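DNA primase (Aquifex aeolicus, PDB 2AU3) synthesises the short RNA primers from which DNA polymerase starts during DNA replication. Local coordinates at residues A[287-301]-A[315-329]. Numbering follows the deposited sequence.
Sequences TKKVYILYDGDDAGR and GVEVYPVYLPEGYDP
Glu325 OE1 is gripped end-on by both terminal nitrogens of Arg301, with NH2 at 2.9 Å on its syn lone pair. NH1 stands at 3.0 Å from the same Glu325 OE1, tilted from the carboxylate plane, and OE1 itself lies near the guanidinium plane. The arginine reaches it through a bend at chi3 (-49°), which lays one guanidinium face over Asp297 C. Beside this salt bridge Gly296 joins the two loops by its backbone: its N donates to Tyr327 O at 2.8 Å, and its O accepts from Gly326 N, within the type II turn Pro324-Tyr327. A CB on Gly296 would run into the carbonyl oxygens of Leu323 and Pro324. Upstream, five backbone bonds running from Lys288 O to Val321 N pair strands 289-293 and 317-321 in parallel, their axes 22° apart. With helix 298-313 between them they form a beta-alpha-beta unit of the Toprim fold, 317-321 lying at the sheet's edge. Asp295 and Asp297, predicted magnesium ligands, follow the first strand, and Asp295 N is hydrogen-bonded to OE2 of Glu251, a third predicted ligand. On the sheet face of Lys289 and Glu317, the Tyr291 and Tyr319 rings form an offset stack, centroids 4.5 Å apart and planes at 14°. Tyr319 CB sits over the Tyr291 ring, 3.6 Å from its centroid, while Val321 CG2 meets that ring's edge. An alanine in place of Tyr291 is likely to leave Tyr319 without its stacking partner and open a gap beside Val321 and Ile345. The reverse face brings Ile292 CD1 tightly against Val318 CG1 (3.4 Å), under helix 298-313, whose Met304 and Leu311 touch Ile292 and Val318 respectively.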
loop_
_atom_site.group_PDB
_atom_site.type_symbol
_atom_site.label_atom_id
_atom_site.label_comp_id
_atom_site.label_asym_id
_atom_site.label_seq_id
_atom_site.Cartn_x
_atom_site.Cartn_y
_atom_site.Cartn_z
ATOM N N THR A 287 -3.967 13.796 -5.167
ATOM C CA THR A 287 -3.077 14.924 -5.041
ATOM C C THR A 287 -2.625 15.465 -6.390
ATOM O O THR A 287 -2.605 14.737 -7.386
ATOM C CB THR A 287 -1.854 14.528 -4.186
ATOM O OG1 THR A 287 -1.099 15.704 -3.877
ATOM C CG2 THR A 287 -0.871 13.619 -4.999
ATOM N N LYS A 288 -2.242 16.735 -6.412
ATOM C CA LYS A 288 -1.694 17.322 -7.623
ATOM C C LYS A 288 -0.236 17.743 -7.440
ATOM O O LYS A 288 0.308 18.465 -8.279
ATOM C CB LYS A 288 -2.561 18.520 -8.109
ATOM C CG LYS A 288 -4.013 18.175 -8.384
ATOM C CD LYS A 288 -4.203 17.030 -9.386
ATOM C CE LYS A 288 -5.700 16.692 -9.531
ATOM N NZ LYS A 288 -5.984 15.765 -10.681
ATOM N N LYS A 289 0.397 17.279 -6.350
ATOM C CA LYS A 289 1.829 17.512 -6.113
ATOM C C LYS A 289 2.494 16.209 -5.646
ATOM O O LYS A 289 2.067 15.591 -4.670
ATOM C CB LYS A 289 2.059 18.570 -5.027
ATOM C CG LYS A 289 1.895 20.003 -5.437
ATOM C CD LYS A 289 2.445 20.918 -4.313
ATOM C CE LYS A 289 1.764 22.301 -4.321
ATOM N NZ LYS A 289 2.633 23.381 -3.701
ATOM N N VAL A 290 3.534 15.812 -6.347
ATOM C CA VAL A 290 4.240 14.602 -6.020
ATOM C C VAL A 290 5.720 14.861 -5.995
ATOM O O VAL A 290 6.321 15.271 -6.984
ATOM C CB VAL A 290 3.911 13.455 -6.989
ATOM C CG1 VAL A 290 4.890 12.286 -6.812
ATOM C CG2 VAL A 290 2.449 12.980 -6.765
ATOM N N TYR A 291 6.313 14.533 -4.855
ATOM C CA TYR A 291 7.750 14.464 -4.716
ATOM C C TYR A 291 8.236 13.052 -5.031
ATOM O O TYR A 291 7.690 12.076 -4.534
ATOM C CB TYR A 291 8.111 14.834 -3.273
ATOM C CG TYR A 291 7.885 16.288 -2.997
ATOM C CD1 TYR A 291 6.607 16.829 -2.970
ATOM C CD2 TYR A 291 8.970 17.142 -2.790
ATOM C CE1 TYR A 291 6.412 18.198 -2.714
ATOM C CE2 TYR A 291 8.793 18.461 -2.531
ATOM C CZ TYR A 291 7.524 18.997 -2.511
ATOM O OH TYR A 291 7.394 20.353 -2.299
ATOM N N ILE A 292 9.230 12.935 -5.890
ATOM C CA ILE A 292 9.693 11.609 -6.282
ATOM C C ILE A 292 11.045 11.415 -5.612
ATOM O O ILE A 292 11.918 12.293 -5.677
ATOM C CB ILE A 292 9.843 11.458 -7.809
ATOM C CG1 ILE A 292 8.649 12.007 -8.554
ATOM C CG2 ILE A 292 10.099 9.978 -8.210
ATOM C CD1 ILE A 292 8.938 12.154 -10.031
ATOM N N LEU A 293 11.194 10.274 -4.952
ATOM C CA LEU A 293 12.366 10.014 -4.149
ATOM C C LEU A 293 12.863 8.638 -4.427
ATOM O O LEU A 293 12.478 7.677 -3.743
ATOM C CB LEU A 293 12.008 10.157 -2.661
ATOM C CG LEU A 293 13.104 9.892 -1.620
ATOM C CD1 LEU A 293 14.157 10.993 -1.575
ATOM C CD2 LEU A 293 12.463 9.746 -0.281
ATOM N N TYR A 294 13.695 8.515 -5.455
ATOM C CA TYR A 294 14.206 7.229 -5.859
ATOM C C TYR A 294 15.676 7.162 -5.411
ATOM O O TYR A 294 16.204 8.133 -4.866
ATOM C CB TYR A 294 14.058 7.061 -7.376
ATOM C CG TYR A 294 12.628 6.759 -7.878
ATOM C CD1 TYR A 294 11.523 6.758 -7.010
ATOM C CD2 TYR A 294 12.402 6.487 -9.226
ATOM C CE1 TYR A 294 10.244 6.480 -7.486
ATOM C CE2 TYR A 294 11.134 6.195 -9.705
ATOM C CZ TYR A 294 10.060 6.213 -8.833
ATOM O OH TYR A 294 8.822 5.930 -9.333
ATOM N N ASP A 295 16.314 6.013 -5.585
ATOM C CA ASP A 295 17.709 5.851 -5.169
ATOM C C ASP A 295 18.645 6.908 -5.777
ATOM O O ASP A 295 18.479 7.324 -6.923
ATOM C CB ASP A 295 18.212 4.449 -5.533
ATOM C CG ASP A 295 17.539 3.359 -4.737
ATOM O OD1 ASP A 295 16.951 3.657 -3.666
ATOM O OD2 ASP A 295 17.555 2.154 -5.110
ATOM N N GLY A 296 19.662 7.297 -5.015
ATOM C CA GLY A 296 20.657 8.241 -5.481
ATOM C C GLY A 296 21.738 7.550 -6.298
ATOM O O GLY A 296 22.916 7.548 -5.936
ATOM N N ASP A 297 21.333 6.933 -7.397
ATOM C CA ASP A 297 22.301 6.427 -8.356
ATOM C C ASP A 297 21.749 6.618 -9.766
ATOM O O ASP A 297 20.644 7.146 -9.943
ATOM C CB ASP A 297 22.728 4.981 -8.032
ATOM C CG ASP A 297 21.599 3.967 -8.169
ATOM O OD1 ASP A 297 20.476 4.327 -8.596
ATOM O OD2 ASP A 297 21.772 2.750 -7.916
ATOM N N ASP A 298 22.515 6.193 -10.756
ATOM C CA ASP A 298 22.141 6.373 -12.128
ATOM C C ASP A 298 20.771 5.798 -12.469
ATOM O O ASP A 298 19.914 6.509 -12.992
ATOM C CB ASP A 298 23.191 5.772 -13.048
ATOM C CG ASP A 298 22.994 6.187 -14.463
ATOM O OD1 ASP A 298 23.110 7.402 -14.742
ATOM O OD2 ASP A 298 22.674 5.379 -15.354
ATOM N N ALA A 299 20.592 4.504 -12.222
ATOM C CA ALA A 299 19.324 3.847 -12.447
ATOM C C ALA A 299 18.128 4.522 -11.743
ATOM O O ALA A 299 17.047 4.623 -12.320
ATOM C CB ALA A 299 19.424 2.374 -12.086
ATOM N N GLY A 300 18.328 4.997 -10.523
ATOM C CA GLY A 300 17.274 5.704 -9.803
ATOM C C GLY A 300 16.915 7.005 -10.501
ATOM O O GLY A 300 15.740 7.336 -10.694
ATOM N N ARG A 301 17.943 7.731 -10.904
ATOM C CA ARG A 301 17.754 8.950 -11.657
ATOM C C ARG A 301 17.052 8.677 -12.974
ATOM O O ARG A 301 16.102 9.367 -13.304
ATOM C CB ARG A 301 19.086 9.689 -11.852
ATOM C CG ARG A 301 19.433 10.592 -10.633
ATOM C CD ARG A 301 20.811 11.282 -10.685
ATOM N NE ARG A 301 21.898 10.355 -11.006
ATOM C CZ ARG A 301 22.772 9.879 -10.119
ATOM N NH1 ARG A 301 22.692 10.236 -8.845
ATOM N NH2 ARG A 301 23.731 9.051 -10.506
ATOM N N GLY A 315 -1.459 15.317 -14.788
ATOM C CA GLY A 315 -1.736 16.674 -14.327
ATOM C C GLY A 315 -1.182 16.976 -12.940
ATOM O O GLY A 315 -1.684 17.828 -12.201
ATOM N N VAL A 316 -0.137 16.265 -12.578
ATOM C CA VAL A 316 0.478 16.480 -11.297
ATOM C C VAL A 316 1.717 17.365 -11.496
ATOM O O VAL A 316 2.406 17.240 -12.498
ATOM C CB VAL A 316 0.841 15.128 -10.639
ATOM C CG1 VAL A 316 1.486 15.335 -9.310
ATOM C CG2 VAL A 316 -0.438 14.278 -10.464
ATOM N N GLU A 317 1.981 18.249 -10.542
ATOM C CA GLU A 317 3.259 18.964 -10.487
ATOM C C GLU A 317 4.286 18.086 -9.807
ATOM O O GLU A 317 4.022 17.497 -8.757
ATOM C CB GLU A 317 3.138 20.207 -9.638
ATOM C CG GLU A 317 2.356 21.340 -10.240
ATOM C CD GLU A 317 2.791 22.632 -9.600
ATOM O OE1 GLU A 317 2.552 22.798 -8.369
ATOM O OE2 GLU A 317 3.430 23.439 -10.305
ATOM N N VAL A 318 5.463 18.020 -10.394
ATOM C CA VAL A 318 6.464 17.053 -9.972
ATOM C C VAL A 318 7.651 17.781 -9.359
ATOM O O VAL A 318 8.101 18.801 -9.902
ATOM C CB VAL A 318 6.914 16.197 -11.168
ATOM C CG1 VAL A 318 8.055 15.315 -10.784
ATOM C CG2 VAL A 318 5.739 15.342 -11.701
ATOM N N TYR A 319 8.122 17.259 -8.220
ATOM C CA TYR A 319 9.295 17.746 -7.489
ATOM C C TYR A 319 10.288 16.607 -7.242
ATOM O O TYR A 319 10.167 15.870 -6.251
ATOM C CB TYR A 319 8.869 18.258 -6.129
ATOM C CG TYR A 319 7.954 19.446 -6.157
ATOM C CD1 TYR A 319 8.404 20.692 -5.745
ATOM C CD2 TYR A 319 6.640 19.328 -6.605
ATOM C CE1 TYR A 319 7.566 21.798 -5.757
ATOM C CE2 TYR A 319 5.788 20.410 -6.597
ATOM C CZ TYR A 319 6.262 21.647 -6.185
ATOM O OH TYR A 319 5.442 22.742 -6.229
ATOM N N PRO A 320 11.250 16.431 -8.150
ATOM C CA PRO A 320 12.288 15.417 -7.967
ATOM C C PRO A 320 13.141 15.679 -6.730
ATOM O O PRO A 320 13.597 16.785 -6.473
ATOM C CB PRO A 320 13.141 15.555 -9.243
ATOM C CG PRO A 320 12.160 16.131 -10.256
ATOM C CD PRO A 320 11.402 17.162 -9.432
ATOM N N VAL A 321 13.386 14.627 -5.969
ATOM C CA VAL A 321 14.193 14.780 -4.773
ATOM C C VAL A 321 15.409 13.947 -5.056
ATOM O O VAL A 321 15.288 12.752 -5.325
ATOM C CB VAL A 321 13.474 14.255 -3.515
ATOM C CG1 VAL A 321 14.320 14.485 -2.233
ATOM C CG2 VAL A 321 12.078 14.926 -3.370
ATOM N N TYR A 322 16.558 14.606 -5.026
ATOM C CA TYR A 322 17.841 13.989 -5.322
ATOM C C TYR A 322 18.568 13.625 -4.051
ATOM O O TYR A 322 19.090 14.501 -3.351
ATOM C CB TYR A 322 18.709 14.963 -6.125
ATOM C CG TYR A 322 18.056 15.347 -7.432
ATOM C CD1 TYR A 322 17.917 14.416 -8.456
ATOM C CD2 TYR A 322 17.512 16.614 -7.616
ATOM C CE1 TYR A 322 17.283 14.768 -9.686
ATOM C CE2 TYR A 322 16.882 16.970 -8.825
ATOM C CZ TYR A 322 16.768 16.041 -9.844
ATOM O OH TYR A 322 16.131 16.390 -11.030
ATOM N N LEU A 323 18.586 12.338 -3.758
ATOM C CA LEU A 323 19.498 11.778 -2.768
ATOM C C LEU A 323 20.941 11.846 -3.267
ATOM O O LEU A 323 21.197 11.698 -4.476
ATOM C CB LEU A 323 19.130 10.330 -2.501
ATOM C CG LEU A 323 17.814 10.124 -1.749
ATOM C CD1 LEU A 323 17.468 8.653 -1.751
ATOM C CD2 LEU A 323 17.948 10.660 -0.336
ATOM N N PRO A 324 21.887 12.030 -2.351
ATOM C CA PRO A 324 23.309 12.022 -2.730
ATOM C C PRO A 324 23.740 10.648 -3.256
ATOM O O PRO A 324 23.156 9.616 -2.893
ATOM C CB PRO A 324 24.027 12.381 -1.427
ATOM C CG PRO A 324 23.079 12.047 -0.365
ATOM C CD PRO A 324 21.700 12.262 -0.903
ATOM N N GLU A 325 24.757 10.657 -4.122
ATOM C CA GLU A 325 25.200 9.462 -4.831
ATOM C C GLU A 325 25.429 8.344 -3.880
ATOM O O GLU A 325 26.115 8.516 -2.878
ATOM C CB GLU A 325 26.501 9.719 -5.609
ATOM C CG GLU A 325 26.976 8.504 -6.389
ATOM C CD GLU A 325 26.017 8.144 -7.519
ATOM O OE1 GLU A 325 25.386 9.057 -8.077
ATOM O OE2 GLU A 325 25.896 6.946 -7.855
ATOM N N GLY A 326 24.848 7.192 -4.192
ATOM C CA GLY A 326 25.070 6.004 -3.392
ATOM C C GLY A 326 24.092 5.736 -2.265
ATOM O O GLY A 326 24.181 4.678 -1.633
ATOM N N TYR A 327 23.163 6.666 -2.013
ATOM C CA TYR A 327 22.182 6.516 -0.929
ATOM C C TYR A 327 20.809 6.130 -1.439
ATOM O O TYR A 327 20.298 6.749 -2.363
ATOM C CB TYR A 327 22.036 7.836 -0.157
ATOM C CG TYR A 327 23.250 8.178 0.705
ATOM C CD1 TYR A 327 23.241 7.942 2.081
ATOM C CD2 TYR A 327 24.408 8.680 0.132
ATOM C CE1 TYR A 327 24.348 8.251 2.873
ATOM C CE2 TYR A 327 25.538 8.979 0.912
ATOM C CZ TYR A 327 25.489 8.768 2.279
ATOM O OH TYR A 327 26.580 9.054 3.049
ATOM N N ASP A 328 20.178 5.151 -0.791
ATOM C CA ASP A 328 18.741 4.969 -0.953
ATOM C C ASP A 328 18.084 5.642 0.266
ATOM O O ASP A 328 18.798 6.107 1.154
ATOM C CB ASP A 328 18.357 3.483 -1.108
ATOM C CG ASP A 328 18.635 2.669 0.125
ATOM O OD1 ASP A 328 19.332 3.181 1.029
ATOM O OD2 ASP A 328 18.185 1.496 0.280
ATOM N N PRO A 329 16.760 5.797 0.285
ATOM C CA PRO A 329 16.114 6.399 1.455
ATOM C C PRO A 329 16.561 5.807 2.807
ATOM O O PRO A 329 16.793 6.564 3.733
ATOM C CB PRO A 329 14.623 6.144 1.201
ATOM C CG PRO A 329 14.515 6.178 -0.285
ATOM C CD PRO A 329 15.801 5.564 -0.813
HETATM O O HOH W 1 16.810 10.480 -5.375
HETATM O O HOH W 2 25.445 5.903 -10.054
HETATM O O HOH W 3 20.459 11.326 -7.128
#